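Local coordinates for protein carboxyl esterase NP (Bacillus subtilis, PDB 4CCW) that hydrolyses carboxylic esters to an alcohol and a carboxylate, as a bacterial carboxylesterase of the alpha/beta hydrolase superfamily, at residues Lys122-Met136 / Glu144-Phe158. Residues are numbered along the deposited sequence; the frame is centred on the assembly and turned at random.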
loop_
_atom_site.group_PDB
_atom_site.type_symbol
_atom_site.label_atom_id
_atom_site.label_comp_id
_atom_site.label_asym_id
_atom_site.label_seq_id
_atom_site.Cartn_x
_atom_site.Cartn_y
_atom_site.Cartn_z
ATOM N N LYS A 122 -15.034 11.594 5.876
ATOM C CA LYS A 122 -14.070 10.736 6.582
ATOM C C LYS A 122 -14.100 9.320 6.003
ATOM O O LYS A 122 -15.133 8.864 5.509
ATOM C CB LYS A 122 -14.353 10.696 8.084
ATOM C CG LYS A 122 -14.453 12.052 8.761
ATOM C CD LYS A 122 -14.457 11.895 10.275
ATOM C CE LYS A 122 -14.599 13.243 10.961
ATOM N NZ LYS A 122 -14.704 13.108 12.440
ATOM N N SER A 123 -12.966 8.633 6.050
ATOM C CA SER A 123 -12.877 7.271 5.516
ATOM C C SER A 123 -12.047 6.358 6.390
ATOM O O SER A 123 -11.151 6.811 7.103
ATOM C CB SER A 123 -12.272 7.283 4.110
ATOM O OG SER A 123 -12.261 5.975 3.559
ATOM N N HIS A 124 -12.355 5.065 6.346
ATOM C CA HIS A 124 -11.435 4.069 6.871
ATOM C C HIS A 124 -10.342 3.905 5.863
ATOM O O HIS A 124 -10.549 4.141 4.669
ATOM C CB HIS A 124 -12.147 2.750 7.121
ATOM C CG HIS A 124 -13.117 2.796 8.286
ATOM N ND1 HIS A 124 -12.713 2.935 9.561
ATOM C CD2 HIS A 124 -14.509 2.706 8.323
ATOM C CE1 HIS A 124 -13.791 2.928 10.379
ATOM N NE2 HIS A 124 -14.888 2.787 9.619
ATOM N N MET A 125 -9.156 3.522 6.338
ATOM C CA MET A 125 -8.014 3.326 5.461
ATOM C C MET A 125 -7.282 2.059 5.841
ATOM O O MET A 125 -7.184 1.719 7.029
ATOM C CB MET A 125 -7.035 4.501 5.537
ATOM C CG MET A 125 -7.637 5.847 5.172
ATOM S SD MET A 125 -6.422 7.168 5.348
ATOM C CE MET A 125 -5.348 6.819 3.946
ATOM N N ILE A 126 -6.771 1.373 4.819
ATOM C CA ILE A 126 -5.888 0.235 5.000
ATOM C C ILE A 126 -4.732 0.457 4.051
ATOM O O ILE A 126 -4.935 0.754 2.872
ATOM C CB ILE A 126 -6.582 -1.104 4.665
ATOM C CG1 ILE A 126 -7.816 -1.304 5.566
ATOM C CG2 ILE A 126 -5.609 -2.271 4.796
ATOM C CD1 ILE A 126 -8.743 -2.425 5.111
ATOM N N GLY A 127 -3.517 0.314 4.567
ATOM C CA GLY A 127 -2.333 0.491 3.740
ATOM C C GLY A 127 -1.288 -0.516 4.137
ATOM O O GLY A 127 -1.043 -0.725 5.333
ATOM N N LEU A 128 -0.670 -1.153 3.136
ATOM C CA LEU A 128 0.408 -2.090 3.393
ATOM C C LEU A 128 1.701 -1.541 2.792
ATOM O O LEU A 128 1.677 -0.898 1.729
ATOM C CB LEU A 128 0.061 -3.485 2.838
ATOM C CG LEU A 128 1.042 -4.634 3.083
ATOM C CD1 LEU A 128 0.312 -5.921 3.460
ATOM C CD2 LEU A 128 1.930 -4.836 1.865
ATOM N N SER A 129 2.827 -1.793 3.469
ATOM C CA SER A 129 4.157 -1.386 2.942
ATOM C C SER A 129 4.169 0.122 2.627
ATOM O O SER A 129 3.807 0.925 3.477
ATOM C CB SER A 129 4.562 -2.278 1.738
ATOM O OG SER A 129 5.427 -1.630 0.791
ATOM N N LEU A 130 4.540 0.509 1.410
ATOM C CA LEU A 130 4.487 1.925 0.998
ATOM C C LEU A 130 3.160 2.612 1.353
ATOM O O LEU A 130 3.149 3.731 1.891
ATOM C CB LEU A 130 4.787 2.050 -0.507
ATOM C CG LEU A 130 4.860 3.462 -1.092
ATOM C CD1 LEU A 130 5.907 4.293 -0.356
ATOM C CD2 LEU A 130 5.149 3.402 -2.592
ATOM N N GLY A 131 2.055 1.919 1.078
ATOM C CA GLY A 131 0.705 2.402 1.375
ATOM C C GLY A 131 0.474 2.641 2.857
ATOM O O GLY A 131 -0.280 3.531 3.220
ATOM N N GLY A 132 1.122 1.844 3.702
ATOM C CA GLY A 132 1.027 2.029 5.167
ATOM C C GLY A 132 1.700 3.334 5.598
ATOM O O GLY A 132 1.218 4.029 6.494
ATOM N N LEU A 133 2.817 3.656 4.944
ATOM C CA LEU A 133 3.575 4.876 5.211
ATOM C C LEU A 133 2.774 6.102 4.776
ATOM O O LEU A 133 2.644 7.064 5.555
ATOM C CB LEU A 133 4.945 4.819 4.515
ATOM C CG LEU A 133 5.815 6.074 4.391
ATOM C CD1 LEU A 133 6.044 6.774 5.733
ATOM C CD2 LEU A 133 7.145 5.647 3.748
ATOM N N HIS A 134 2.212 6.044 3.563
ATOM C CA HIS A 134 1.270 7.062 3.078
ATOM C C HIS A 134 0.130 7.235 4.045
ATOM O O HIS A 134 -0.275 8.356 4.354
ATOM C CB HIS A 134 0.742 6.691 1.688
ATOM C CG HIS A 134 1.670 7.063 0.562
ATOM N ND1 HIS A 134 1.470 8.139 -0.219
ATOM C CD2 HIS A 134 2.827 6.441 0.090
ATOM C CE1 HIS A 134 2.454 8.223 -1.136
ATOM N NE2 HIS A 134 3.283 7.177 -0.953
ATOM N N THR A 135 -0.400 6.129 4.548
ATOM C CA THR A 135 -1.524 6.187 5.484
ATOM C C THR A 135 -1.141 6.929 6.763
ATOM O O THR A 135 -1.874 7.826 7.195
ATOM C CB THR A 135 -2.102 4.784 5.798
ATOM O OG1 THR A 135 -2.675 4.240 4.599
ATOM C CG2 THR A 135 -3.215 4.879 6.860
ATOM N N MET A 136 0.003 6.590 7.348
ATOM C CA MET A 136 0.435 7.242 8.575
ATOM C C MET A 136 0.674 8.734 8.313
ATOM O O MET A 136 0.256 9.581 9.095
ATOM C CB MET A 136 1.704 6.583 9.142
ATOM C CG MET A 136 2.144 7.148 10.484
ATOM S SD MET A 136 0.955 6.715 11.761
ATOM C CE MET A 136 1.628 5.213 12.384
ATOM N N GLU A 144 -8.939 14.794 10.549
ATOM C CA GLU A 144 -10.330 15.139 10.300
ATOM C C GLU A 144 -10.966 14.341 9.150
ATOM O O GLU A 144 -12.193 14.416 8.944
ATOM C CB GLU A 144 -10.445 16.644 10.010
ATOM C CG GLU A 144 -9.915 17.072 8.642
ATOM C CD GLU A 144 -8.434 17.441 8.626
ATOM O OE1 GLU A 144 -7.734 17.222 9.638
ATOM O OE2 GLU A 144 -7.969 17.967 7.587
ATOM N N ARG A 145 -10.130 13.631 8.392
ATOM C CA ARG A 145 -10.550 12.874 7.207
ATOM C C ARG A 145 -10.449 11.362 7.365
ATOM O O ARG A 145 -10.862 10.616 6.472
ATOM C CB ARG A 145 -9.731 13.285 5.969
ATOM C CG ARG A 145 -9.748 14.781 5.650
ATOM C CD ARG A 145 -11.154 15.372 5.470
ATOM N NE ARG A 145 -11.808 14.962 4.220
ATOM C CZ ARG A 145 -11.577 15.517 3.025
ATOM N NH1 ARG A 145 -10.721 16.523 2.908
ATOM N NH2 ARG A 145 -12.221 15.077 1.942
ATOM N N VAL A 146 -9.898 10.913 8.489
ATOM C CA VAL A 146 -9.640 9.490 8.696
ATOM C C VAL A 146 -10.427 9.016 9.915
ATOM O O VAL A 146 -10.176 9.460 11.036
ATOM C CB VAL A 146 -8.124 9.201 8.893
ATOM C CG1 VAL A 146 -7.834 7.702 8.829
ATOM C CG2 VAL A 146 -7.279 9.929 7.860
ATOM N N LYS A 147 -11.378 8.113 9.697
ATOM C CA LYS A 147 -12.145 7.524 10.807
ATOM C C LYS A 147 -11.247 6.643 11.684
ATOM O O LYS A 147 -11.229 6.773 12.913
ATOM C CB LYS A 147 -13.329 6.716 10.266
ATOM C CG LYS A 147 -14.334 7.556 9.489
ATOM C CD LYS A 147 -15.631 6.812 9.201
ATOM C CE LYS A 147 -16.634 7.697 8.467
ATOM N NZ LYS A 147 -17.379 8.645 9.356
ATOM N N SER A 148 -10.511 5.746 11.034
ATOM C CA SER A 148 -9.527 4.880 11.685
ATOM C C SER A 148 -8.692 4.266 10.573
ATOM O O SER A 148 -9.089 4.314 9.410
ATOM C CB SER A 148 -10.196 3.812 12.562
ATOM O OG SER A 148 -10.738 2.758 11.789
ATOM N N ALA A 149 -7.538 3.707 10.928
ATOM C CA ALA A 149 -6.571 3.238 9.937
ATOM C C ALA A 149 -5.951 1.927 10.375
ATOM O O ALA A 149 -5.627 1.757 11.551
ATOM C CB ALA A 149 -5.499 4.290 9.727
ATOM N N ALA A 150 -5.828 0.999 9.423
ATOM C CA ALA A 150 -5.115 -0.251 9.606
ATOM C C ALA A 150 -3.840 -0.121 8.797
ATOM O O ALA A 150 -3.877 0.109 7.573
ATOM C CB ALA A 150 -5.945 -1.431 9.118
ATOM N N ILE A 151 -2.718 -0.234 9.493
ATOM C CA ILE A 151 -1.405 -0.034 8.886
ATOM C C ILE A 151 -0.730 -1.384 8.934
ATOM O O ILE A 151 -0.503 -1.928 10.013
ATOM C CB ILE A 151 -0.616 1.072 9.631
ATOM C CG1 ILE A 151 -1.308 2.429 9.422
ATOM C CG2 ILE A 151 0.845 1.110 9.193
ATOM C CD1 ILE A 151 -0.750 3.566 10.263
ATOM N N LEU A 152 -0.453 -1.941 7.753
ATOM C CA LEU A 152 0.065 -3.301 7.649
ATOM C C LEU A 152 1.501 -3.264 7.173
ATOM O O LEU A 152 1.764 -2.720 6.099
ATOM C CB LEU A 152 -0.777 -4.124 6.650
ATOM C CG LEU A 152 -2.158 -4.692 7.042
ATOM C CD1 LEU A 152 -2.986 -3.826 7.978
ATOM C CD2 LEU A 152 -2.971 -5.025 5.795
ATOM N N SER A 153 2.425 -3.851 7.942
ATOM C CA SER A 153 3.819 -3.982 7.481
ATOM C C SER A 153 4.321 -2.676 6.820
ATOM O O SER A 153 4.795 -2.699 5.681
ATOM C CB SER A 153 3.926 -5.112 6.451
ATOM O OG SER A 153 3.401 -6.322 6.971
ATOM N N PRO A 154 4.208 -1.531 7.527
ATOM C CA PRO A 154 4.502 -0.248 6.869
ATOM C C PRO A 154 5.948 -0.099 6.404
ATOM O O PRO A 154 6.866 -0.541 7.098
ATOM C CB PRO A 154 4.225 0.779 7.963
ATOM C CG PRO A 154 4.404 0.022 9.258
ATOM C CD PRO A 154 3.853 -1.346 8.945
ATOM N N ALA A 155 6.145 0.575 5.272
ATOM C CA ALA A 155 7.499 0.922 4.850
ATOM C C ALA A 155 8.028 1.912 5.872
ATOM O O ALA A 155 7.412 2.947 6.119
ATOM C CB ALA A 155 7.503 1.551 3.470
ATOM N N GLU A 156 9.154 1.570 6.479
ATOM C CA GLU A 156 9.735 2.354 7.570
ATOM C C GLU A 156 8.669 2.777 8.577
ATOM O O GLU A 156 8.081 1.900 9.195
ATOM C CB GLU A 156 10.626 3.482 7.013
ATOM C CG GLU A 156 11.899 2.889 6.428
ATOM C CD GLU A 156 13.041 3.901 6.319
ATOM O OE1 GLU A 156 12.788 5.119 6.318
ATOM O OE2 GLU A 156 14.191 3.454 6.255
ATOM N N THR A 157 8.393 4.075 8.701
ATOM C CA THR A 157 7.325 4.594 9.597
ATOM C C THR A 157 7.724 4.549 11.081
ATOM O O THR A 157 7.861 5.596 11.717
ATOM C CB THR A 157 5.962 3.886 9.341
ATOM O OG1 THR A 157 5.627 4.013 7.952
ATOM C CG2 THR A 157 4.816 4.501 10.215
ATOM N N PHE A 158 7.917 3.345 11.625
ATOM C CA PHE A 158 8.383 3.204 13.010
ATOM C C PHE A 158 9.882 2.952 13.136
ATOM O O PHE A 158 10.526 3.467 14.049
ATOM C CB PHE A 158 7.564 2.135 13.749
ATOM C CG PHE A 158 6.095 2.391 13.691
ATOM C CD1 PHE A 158 5.521 3.422 14.441
ATOM C CD2 PHE A 158 5.286 1.645 12.845
ATOM C CE1 PHE A 158 4.165 3.688 14.360
ATOM C CE2 PHE A 158 3.926 1.890 12.778
ATOM C CZ PHE A 158 3.366 2.915 13.530
#
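Lys147 lays its CB over one face of the His124 imidazole, 4.0 Å from the ring centroid in a CH-pi contact, while Ser148 OG meets the ring edge in plane, 3.0 Å from His124 ND1. Either atom of that rather bent bond could be the donor; the ring of Phe291, from helix 280-291, also stacks on His124. Strands 123-128 and 148-152 run parallel, 7° apart. Ala150 N gives a nearly straight bond to Met125 O (171°), and Gly127 N donates to Ala150 O in turn. On one face of the sheet, Ile126 CG2 packs against Leu152 CD2. On the other, with OG1 beside the backbone N (chi1 -65°) and bonded to Gly131 O, Thr135 of helix 130-141 sets CG2 3.7 Å from Ala149 CB. Met136 SD lies across Ile151 CD1, and its CG meets Thr157 CG2 at 3.8 Å. Thr157 OG1 donates to Ala155 O and lies 3.6 Å from Leu133 CD1. A glycine at Thr157 would probably leave Ala155 O without this hydroxyl donor and open a gap beside Leu133 and Met136. Ser129 O accepts from both Ala155 N and Leu133 N. Ser129 touches the bound (2-hydroxyethoxy)acetic acid, its OG bonded to Ala63 N and near His273, the probable proton acceptor; this fits a GxSxG nucleophile elbow between strand 123-128 and helix 130-141, which strand 146-152 completes as a beta-alpha-beta unit of the alpha/beta hydrolase fold.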